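Local coordinates for protein mannitol dehydrogenase (Helicobacter pylori, PDB 3TWO) that probably catalyses the reversible, NADP(H)-dependent interconversion of cinnamyl alcohols and their aldehydes as a zinc-containing alcohol dehydrogenase, at residues V193-A198 against D304-H309; G89-S94 against E140-S145. One frame throughout, in Å; residues are numbered along the deposited sequence.

Contact 1 of 2, residues V193-A198 against D304-H309; sequences VKYAVA and DFSIKH
Tyr-195 reaches across from helix 187-198 to Phe-305 and Ser-306 on helix 296-308, joining two helices of the Rossmann-type nucleotide-binding domain. The helices stand well apart here, with the CA atoms of Tyr-195 and Ser-306 8.6 Å from each other, and the long tyrosine side chain bridges the interval. With CG anti to its own carbonyl carbon (chi1 -71°), Tyr-195 extends its ring alongside Phe-305, the two side chains sliding past each other in opposite directions. They touch at one corner: Tyr-195 CD2 comes to 4.1 Å from Phe-305 CE2, close to the phenylalanine plane and at its edge, while the tyrosine ring lies oblique to this contact. Farther out, Tyr-195 OH donates a hydrogen bond of 2.7 Å to Ser-306 OG, which sits in the tyrosine ring plane; the hydroxyl is modelled too near another atom, so this bond is somewhat doubtful. Ser-306 OG is also hydrogen-bonded to Met-302 O, one turn earlier in its own helix. Helix 158-171 packs against the same tyrosine, with Tyr-166 meeting its ring edge-to-face. His-309, the first residue to leave helical geometry, folds back over Phe-305: its ND1 lies 3.2 Å above one face of that ring, offset toward the rim, and makes a weak hydrogen bond to Phe-305 O at an N-H...O angle of 129°.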
ATOM      1  N   VAL B 193     -15.628   2.986 -14.429  1.00 24.11           N
ATOM      2  CA  VAL B 193     -16.752   3.921 -14.342  1.00 24.32           C
ATOM      3  C   VAL B 193     -18.143   3.238 -14.419  1.00 26.24           C
ATOM      4  O   VAL B 193     -18.991   3.458 -13.566  1.00 24.67           O
ATOM      5  CB  VAL B 193     -16.638   5.065 -15.387  1.00 24.17           C
ATOM      6  CG1 VAL B 193     -18.017   5.856 -15.461  1.00 24.61           C
ATOM      7  CG2 VAL B 193     -15.526   6.038 -15.016  1.00 21.35           C
ATOM      8  N   LYS B 194     -18.366   2.400 -15.435  1.00 26.90           N
ATOM      9  CA  LYS B 194     -19.640   1.730 -15.583  1.00 28.61           C
ATOM     10  C   LYS B 194     -19.979   0.810 -14.422  1.00 28.56           C
ATOM     11  O   LYS B 194     -21.098   0.851 -13.921  1.00 29.07           O
ATOM     12  CB  LYS B 194     -19.727   0.965 -16.903  1.00 28.65           C
ATOM     13  CG  LYS B 194     -19.738   1.924 -18.104  1.00 31.28           C
ATOM     14  CD  LYS B 194     -19.139   1.254 -19.345  1.00 32.64           C
ATOM     15  CE  LYS B 194     -19.511   1.980 -20.619  1.00 32.35           C
ATOM     16  NZ  LYS B 194     -20.744   1.393 -21.168  1.00 33.83           N
ATOM     17  N   TYR B 195     -19.023  -0.007 -14.001  1.00 27.04           N
ATOM     18  CA  TYR B 195     -19.270  -0.908 -12.891  1.00 26.77           C
ATOM     19  C   TYR B 195     -19.548  -0.091 -11.632  1.00 25.87           C
ATOM     20  O   TYR B 195     -20.485  -0.387 -10.927  1.00 26.87           O
ATOM     21  CB  TYR B 195     -18.069  -1.883 -12.649  1.00 24.39           C
ATOM     22  CG  TYR B 195     -17.918  -2.943 -13.738  1.00 26.15           C
ATOM     23  CD1 TYR B 195     -16.653  -3.246 -14.303  1.00 26.07           C
ATOM     24  CD2 TYR B 195     -19.029  -3.652 -14.189  1.00 27.84           C
ATOM     25  CE1 TYR B 195     -16.518  -4.183 -15.311  1.00 23.50           C
ATOM     26  CE2 TYR B 195     -18.911  -4.624 -15.156  1.00 27.33           C
ATOM     27  CZ  TYR B 195     -17.651  -4.876 -15.731  1.00 27.40           C
ATOM     28  OH  TYR B 195     -17.583  -5.831 -16.734  1.00 23.95           O
ATOM     29  N   ALA B 196     -18.714   0.907 -11.332  1.00 25.44           N
ATOM     30  CA  ALA B 196     -18.931   1.673 -10.054  1.00 26.38           C
ATOM     31  C   ALA B 196     -20.257   2.368 -10.035  1.00 27.18           C
ATOM     32  O   ALA B 196     -20.935   2.328  -9.028  1.00 28.48           O
ATOM     33  CB  ALA B 196     -17.793   2.653  -9.753  1.00 25.41           C
ATOM     34  N   VAL B 197     -20.665   2.949 -11.162  1.00 26.29           N
ATOM     35  CA  VAL B 197     -21.999   3.542 -11.241  1.00 26.67           C
ATOM     36  C   VAL B 197     -23.089   2.464 -11.054  1.00 28.61           C
ATOM     37  O   VAL B 197     -24.014   2.675 -10.275  1.00 29.18           O
ATOM     38  CB  VAL B 197     -22.281   4.246 -12.599  1.00 25.66           C
ATOM     39  CG1 VAL B 197     -23.818   4.767 -12.678  1.00 27.86           C
ATOM     40  CG2 VAL B 197     -21.333   5.366 -12.821  1.00 25.30           C
ATOM     41  N   ALA B 198     -22.991   1.325 -11.741  1.00 28.78           N
ATOM     42  CA  ALA B 198     -23.977   0.242 -11.567  1.00 30.54           C
ATOM     43  C   ALA B 198     -23.997  -0.267 -10.108  1.00 32.01           C
ATOM     44  O   ALA B 198     -25.002  -0.782  -9.657  1.00 33.74           O
ATOM     45  CB  ALA B 198     -23.647  -0.913 -12.509  1.00 28.57           C
ATOM     46  N   ASP B 304     -20.939 -12.887 -16.789  1.00 28.91           N
ATOM     47  CA  ASP B 304     -22.374 -13.165 -16.553  1.00 29.98           C
ATOM     48  C   ASP B 304     -23.088 -11.892 -16.083  1.00 30.40           C
ATOM     49  O   ASP B 304     -24.211 -11.599 -16.542  1.00 30.51           O
ATOM     50  CB  ASP B 304     -22.576 -14.287 -15.486  1.00 30.62           C
ATOM     51  CG  ASP B 304     -22.098 -15.667 -15.973  1.00 32.83           C
ATOM     52  OD1 ASP B 304     -21.847 -15.870 -17.184  1.00 32.85           O
ATOM     53  OD2 ASP B 304     -21.915 -16.547 -15.131  1.00 35.94           O
ATOM     54  N   PHE B 305     -22.446 -11.169 -15.140  1.00 29.43           N
ATOM     55  CA  PHE B 305     -23.010  -9.974 -14.545  1.00 29.72           C
ATOM     56  C   PHE B 305     -23.202  -8.924 -15.650  1.00 29.75           C
ATOM     57  O   PHE B 305     -24.254  -8.298 -15.745  1.00 29.16           O
ATOM     58  CB  PHE B 305     -22.018  -9.426 -13.479  1.00 29.39           C
ATOM     59  CG  PHE B 305     -22.453  -8.129 -12.830  1.00 30.65           C
ATOM     60  CD1 PHE B 305     -23.432  -8.109 -11.840  1.00 35.33           C
ATOM     61  CD2 PHE B 305     -21.842  -6.924 -13.165  1.00 33.51           C
ATOM     62  CE1 PHE B 305     -23.828  -6.881 -11.201  1.00 35.68           C
ATOM     63  CE2 PHE B 305     -22.202  -5.705 -12.524  1.00 30.82           C
ATOM     64  CZ  PHE B 305     -23.206  -5.693 -11.551  1.00 33.93           C
ATOM     65  N   SER B 306     -22.169  -8.769 -16.485  1.00 28.68           N
ATOM     66  CA  SER B 306     -22.102  -7.689 -17.442  1.00 29.90           C
ATOM     67  C   SER B 306     -23.150  -7.932 -18.504  1.00 30.59           C
ATOM     68  O   SER B 306     -23.810  -7.005 -18.960  1.00 32.34           O
ATOM     69  CB  SER B 306     -20.693  -7.602 -18.034  1.00 28.99           C
ATOM     70  OG  SER B 306     -19.759  -7.407 -16.983  1.00 26.98           O
ATOM     71  N   ILE B 307     -23.361  -9.182 -18.858  1.00 30.93           N
ATOM     72  CA  ILE B 307     -24.331  -9.445 -19.901  1.00 31.14           C
ATOM     73  C   ILE B 307     -25.728  -9.263 -19.319  1.00 32.90           C
ATOM     74  O   ILE B 307     -26.614  -8.679 -19.969  1.00 33.93           O
ATOM     75  CB  ILE B 307     -24.180 -10.845 -20.478  1.00 30.77           C
ATOM     76  CG1 ILE B 307     -23.003 -10.859 -21.447  1.00 30.17           C
ATOM     77  CG2 ILE B 307     -25.560 -11.362 -21.119  1.00 28.49           C
ATOM     78  CD1 ILE B 307     -22.512 -12.338 -21.812  1.00 29.74           C
ATOM     79  N   LYS B 308     -25.926  -9.763 -18.107  1.00 33.14           N
ATOM     80  CA  LYS B 308     -27.204  -9.584 -17.428  1.00 34.02           C
ATOM     81  C   LYS B 308     -27.648  -8.110 -17.305  1.00 33.88           C
ATOM     82  O   LYS B 308     -28.807  -7.778 -17.572  1.00 34.48           O
ATOM     83  CB  LYS B 308     -27.156 -10.195 -16.015  1.00 34.08           C
ATOM     84  CG  LYS B 308     -28.544 -10.151 -15.360  1.00 36.86           C
ATOM     85  CD  LYS B 308     -28.437 -10.340 -13.892  1.00 40.91           C
ATOM     86  CE  LYS B 308     -29.775 -10.766 -13.302  1.00 45.59           C
ATOM     87  NZ  LYS B 308     -29.536 -10.983 -11.827  1.00 48.41           N
ATOM     88  N   HIS B 309     -26.742  -7.227 -16.875  1.00 32.55           N
ATOM     89  CA  HIS B 309     -27.111  -5.834 -16.650  1.00 33.22           C
ATOM     90  C   HIS B 309     -26.804  -4.938 -17.853  1.00 33.60           C
ATOM     91  O   HIS B 309     -26.930  -3.699 -17.770  1.00 32.20           O
ATOM     92  CB  HIS B 309     -26.436  -5.336 -15.364  1.00 33.35           C
ATOM     93  CG  HIS B 309     -26.967  -6.035 -14.158  1.00 36.02           C
ATOM     94  ND1 HIS B 309     -26.235  -6.948 -13.440  1.00 40.07           N
ATOM     95  CD2 HIS B 309     -28.207  -6.054 -13.625  1.00 38.76           C
ATOM     96  CE1 HIS B 309     -26.975  -7.447 -12.467  1.00 40.05           C
ATOM     97  NE2 HIS B 309     -28.181  -6.927 -12.566  1.00 43.41           N
TER

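Contact 2 of 2, residues G89-S94 against E140-S145; sequences GCFVNS and ENYVIS
Tyr-142 illustrates how a single aromatic side chain can carry a whole interface, since every side-chain contact from 89-94 to 140-145 ends on it. Over one face of its ring sits the backbone of the facing segment: Asn-93 CA lies 3.7 Å from the ring centroid and only 9° off the normal, a CH-pi contact. Val-92 O adds to this packing, 3.6 Å from Tyr-142 CG. The rim meets Phe-91, whose side chain crosses at about a right angle; Phe-91 CD1 and Tyr-142 CD2 are 3.8 Å apart, each near the plane of the other ring, so the two rings meet edge to edge. At the far end Tyr-142 OH shares a hydrogen bond of 2.6 Å with Ser-94 OG, which a chi1 of 64° turns to the tyrosine hydroxyl.

The next layer fixes these groups. Asn-93 OD1 is 3.7 Å from Tyr-142 CE1, but its stronger partner is Lys-96 NZ; the bond it accepts from Ser-94 N is weak. Lys-96 also binds Ser-94 O and touches Tyr-142, tying three of these residues together. Backbone hydrogen bonds of Val-92 and Asn-93 with Val-113 pair the segment with strand 113-114, while Ile-296 of helix 296-308 packs on both Phe-91 and Tyr-142.

Ser-94 directly precedes Cys-95, the first of the four cysteines that bind a zinc ion with Cys-98, Cys-101 and Cys-109. Within the GroES-like domain, Tyr-142 thus ties segment 140-145 to the root of the structural-zinc lobe characteristic of zinc-containing medium-chain alcohol dehydrogenases.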
ATOM      1  N   GLY B  89      -9.257 -14.793 -22.091  1.00 25.08           N
ATOM      2  CA  GLY B  89      -8.629 -13.642 -21.475  1.00 24.19           C
ATOM      3  C   GLY B  89      -7.099 -13.638 -21.530  1.00 24.44           C
ATOM      4  O   GLY B  89      -6.466 -14.105 -22.500  1.00 23.52           O
ATOM      5  N   CYS B  90      -6.505 -13.129 -20.447  1.00 24.71           N
ATOM      6  CA  CYS B  90      -5.055 -12.942 -20.338  1.00 25.28           C
ATOM      7  C   CYS B  90      -4.189 -14.177 -20.120  1.00 25.09           C
ATOM      8  O   CYS B  90      -2.942 -14.064 -20.232  1.00 23.74           O
ATOM      9  CB  CYS B  90      -4.750 -11.958 -19.183  1.00 26.10           C
ATOM     10  SG  CYS B  90      -5.482 -10.357 -19.542  1.00 30.21           S
ATOM     11  N   PHE B  91      -4.791 -15.317 -19.741  1.00 23.46           N
ATOM     12  CA  PHE B  91      -3.978 -16.538 -19.622  1.00 25.25           C
ATOM     13  C   PHE B  91      -4.752 -17.763 -20.094  1.00 25.91           C
ATOM     14  O   PHE B  91      -5.983 -17.751 -20.070  1.00 26.81           O
ATOM     15  CB  PHE B  91      -3.411 -16.747 -18.205  1.00 23.07           C
ATOM     16  CG  PHE B  91      -4.470 -16.672 -17.143  1.00 26.14           C
ATOM     17  CD1 PHE B  91      -5.193 -17.798 -16.788  1.00 26.13           C
ATOM     18  CD2 PHE B  91      -4.761 -15.459 -16.518  1.00 25.71           C
ATOM     19  CE1 PHE B  91      -6.195 -17.729 -15.811  1.00 24.27           C
ATOM     20  CE2 PHE B  91      -5.727 -15.388 -15.534  1.00 28.43           C
ATOM     21  CZ  PHE B  91      -6.455 -16.535 -15.192  1.00 29.25           C
ATOM     22  N   VAL B  92      -4.023 -18.792 -20.528  1.00 26.18           N
ATOM     23  CA  VAL B  92      -4.609 -19.955 -21.166  1.00 26.38           C
ATOM     24  C   VAL B  92      -4.251 -21.269 -20.468  1.00 26.12           C
ATOM     25  O   VAL B  92      -4.641 -22.367 -20.925  1.00 26.54           O
ATOM     26  CB  VAL B  92      -4.143 -20.085 -22.640  1.00 27.57           C
ATOM     27  CG1 VAL B  92      -4.611 -18.932 -23.429  1.00 25.41           C
ATOM     28  CG2 VAL B  92      -2.561 -20.191 -22.726  1.00 28.02           C
ATOM     29  N   ASN B  93      -3.512 -21.184 -19.385  1.00 26.63           N
ATOM     30  CA  ASN B  93      -3.101 -22.399 -18.638  1.00 27.34           C
ATOM     31  C   ASN B  93      -2.414 -22.017 -17.331  1.00 28.16           C
ATOM     32  O   ASN B  93      -2.002 -20.848 -17.204  1.00 28.27           O
ATOM     33  CB  ASN B  93      -2.150 -23.260 -19.470  1.00 26.29           C
ATOM     34  CG  ASN B  93      -2.459 -24.751 -19.321  1.00 28.36           C
ATOM     35  OD1 ASN B  93      -3.056 -25.156 -18.333  1.00 25.85           O
ATOM     36  ND2 ASN B  93      -2.155 -25.549 -20.359  1.00 25.81           N
ATOM     37  N   SER B  94      -2.349 -22.969 -16.367  1.00 28.97           N
ATOM     38  CA  SER B  94      -1.629 -22.824 -15.097  1.00 29.50           C
ATOM     39  C   SER B  94      -1.410 -24.212 -14.505  1.00 29.68           C
ATOM     40  O   SER B  94      -1.838 -25.181 -15.103  1.00 29.14           O
ATOM     41  CB  SER B  94      -2.374 -21.905 -14.100  1.00 30.11           C
ATOM     42  OG  SER B  94      -3.631 -22.451 -13.696  1.00 30.62           O
ATOM     43  N   GLU B 140      -9.772 -26.344 -21.684  1.00 30.48           N
ATOM     44  CA  GLU B 140     -11.185 -25.980 -21.409  1.00 32.67           C
ATOM     45  C   GLU B 140     -11.462 -25.253 -20.100  1.00 31.77           C
ATOM     46  O   GLU B 140     -12.513 -24.584 -19.990  1.00 31.93           O
ATOM     47  CB  GLU B 140     -12.124 -27.200 -21.486  1.00 34.09           C
ATOM     48  CG  GLU B 140     -11.674 -28.357 -20.627  1.00 39.30           C
ATOM     49  CD  GLU B 140     -12.785 -29.330 -20.315  1.00 46.28           C
ATOM     50  OE1 GLU B 140     -12.527 -30.268 -19.512  1.00 50.60           O
ATOM     51  OE2 GLU B 140     -13.904 -29.152 -20.851  1.00 47.08           O
ATOM     52  N   ASN B 141     -10.548 -25.384 -19.130  1.00 30.81           N
ATOM     53  CA  ASN B 141     -10.690 -24.732 -17.798  1.00 31.18           C
ATOM     54  C   ASN B 141     -10.325 -23.263 -17.757  1.00 29.65           C
ATOM     55  O   ASN B 141     -10.391 -22.654 -16.703  1.00 29.63           O
ATOM     56  CB  ASN B 141      -9.924 -25.499 -16.728  1.00 28.94           C
ATOM     57  CG  ASN B 141     -10.393 -26.933 -16.659  1.00 34.41           C
ATOM     58  OD1 ASN B 141     -11.415 -27.229 -16.059  1.00 35.53           O
ATOM     59  ND2 ASN B 141      -9.690 -27.830 -17.375  1.00 34.79           N
ATOM     60  N   TYR B 142      -9.910 -22.736 -18.920  1.00 29.79           N
ATOM     61  CA  TYR B 142      -9.481 -21.336 -19.113  1.00 29.18           C
ATOM     62  C   TYR B 142     -10.354 -20.652 -20.168  1.00 29.23           C
ATOM     63  O   TYR B 142     -10.011 -19.581 -20.685  1.00 29.04           O
ATOM     64  CB  TYR B 142      -7.980 -21.313 -19.510  1.00 29.24           C
ATOM     65  CG  TYR B 142      -7.195 -21.958 -18.423  1.00 30.94           C
ATOM     66  CD1 TYR B 142      -7.039 -23.366 -18.380  1.00 28.70           C
ATOM     67  CD2 TYR B 142      -6.716 -21.196 -17.339  1.00 28.69           C
ATOM     68  CE1 TYR B 142      -6.389 -23.988 -17.331  1.00 29.25           C
ATOM     69  CE2 TYR B 142      -6.018 -21.855 -16.259  1.00 29.91           C
ATOM     70  CZ  TYR B 142      -5.866 -23.230 -16.288  1.00 28.87           C
ATOM     71  OH  TYR B 142      -5.184 -23.889 -15.285  1.00 35.14           O
ATOM     72  N   VAL B 143     -11.497 -21.251 -20.473  1.00 28.90           N
ATOM     73  CA  VAL B 143     -12.403 -20.690 -21.478  1.00 28.54           C
ATOM     74  C   VAL B 143     -13.680 -20.122 -20.802  1.00 29.36           C
ATOM     75  O   VAL B 143     -14.312 -20.785 -19.964  1.00 30.57           O
ATOM     76  CB  VAL B 143     -12.738 -21.762 -22.559  1.00 29.86           C
ATOM     77  CG1 VAL B 143     -13.763 -21.217 -23.577  1.00 28.27           C
ATOM     78  CG2 VAL B 143     -11.438 -22.224 -23.271  1.00 29.29           C
ATOM     79  N   ILE B 144     -14.086 -18.918 -21.164  1.00 28.54           N
ATOM     80  CA  ILE B 144     -15.245 -18.316 -20.518  1.00 28.85           C
ATOM     81  C   ILE B 144     -16.485 -18.604 -21.375  1.00 30.52           C
ATOM     82  O   ILE B 144     -16.432 -18.434 -22.597  1.00 31.63           O
ATOM     83  CB  ILE B 144     -15.009 -16.759 -20.366  1.00 28.29           C
ATOM     84  CG1 ILE B 144     -13.640 -16.517 -19.639  1.00 27.92           C
ATOM     85  CG2 ILE B 144     -16.277 -16.017 -19.785  1.00 27.61           C
ATOM     86  CD1 ILE B 144     -13.459 -17.324 -18.329  1.00 27.04           C
ATOM     87  N   SER B 145     -17.594 -18.993 -20.751  1.00 30.50           N
ATOM     88  CA  SER B 145     -18.818 -19.236 -21.480  1.00 32.23           C
ATOM     89  C   SER B 145     -19.591 -17.918 -21.706  1.00 32.44           C
ATOM     90  O   SER B 145     -19.703 -17.092 -20.807  1.00 32.10           O
ATOM     91  CB  SER B 145     -19.672 -20.191 -20.678  1.00 33.45           C
ATOM     92  OG  SER B 145     -20.935 -20.146 -21.194  1.00 36.24           O
TER

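Contact 1 belongs to the nucleotide-binding domain and contact 2 to the GroES-like domain; their centres are 22 Å apart, though the nearest atoms approach to about 4 Å without touching. Helix 296-308 connects them: its start packs on Phe-91 and Tyr-142, and its end supplies Phe-305 and Ser-306. About one turn in, Gln-300 hydrogen-bonds Ser-145 through OE1 and Asp-304 through NE2, linking a segment of each contact. They are not equally near the active site. The side chain of Tyr-195 is about 12 Å from bound NADPH, that of Phe-91 about 9 Å, whereas Cys-90 packs directly on His-64 and Cys-160, two ligands of the zinc bound with Cys-42.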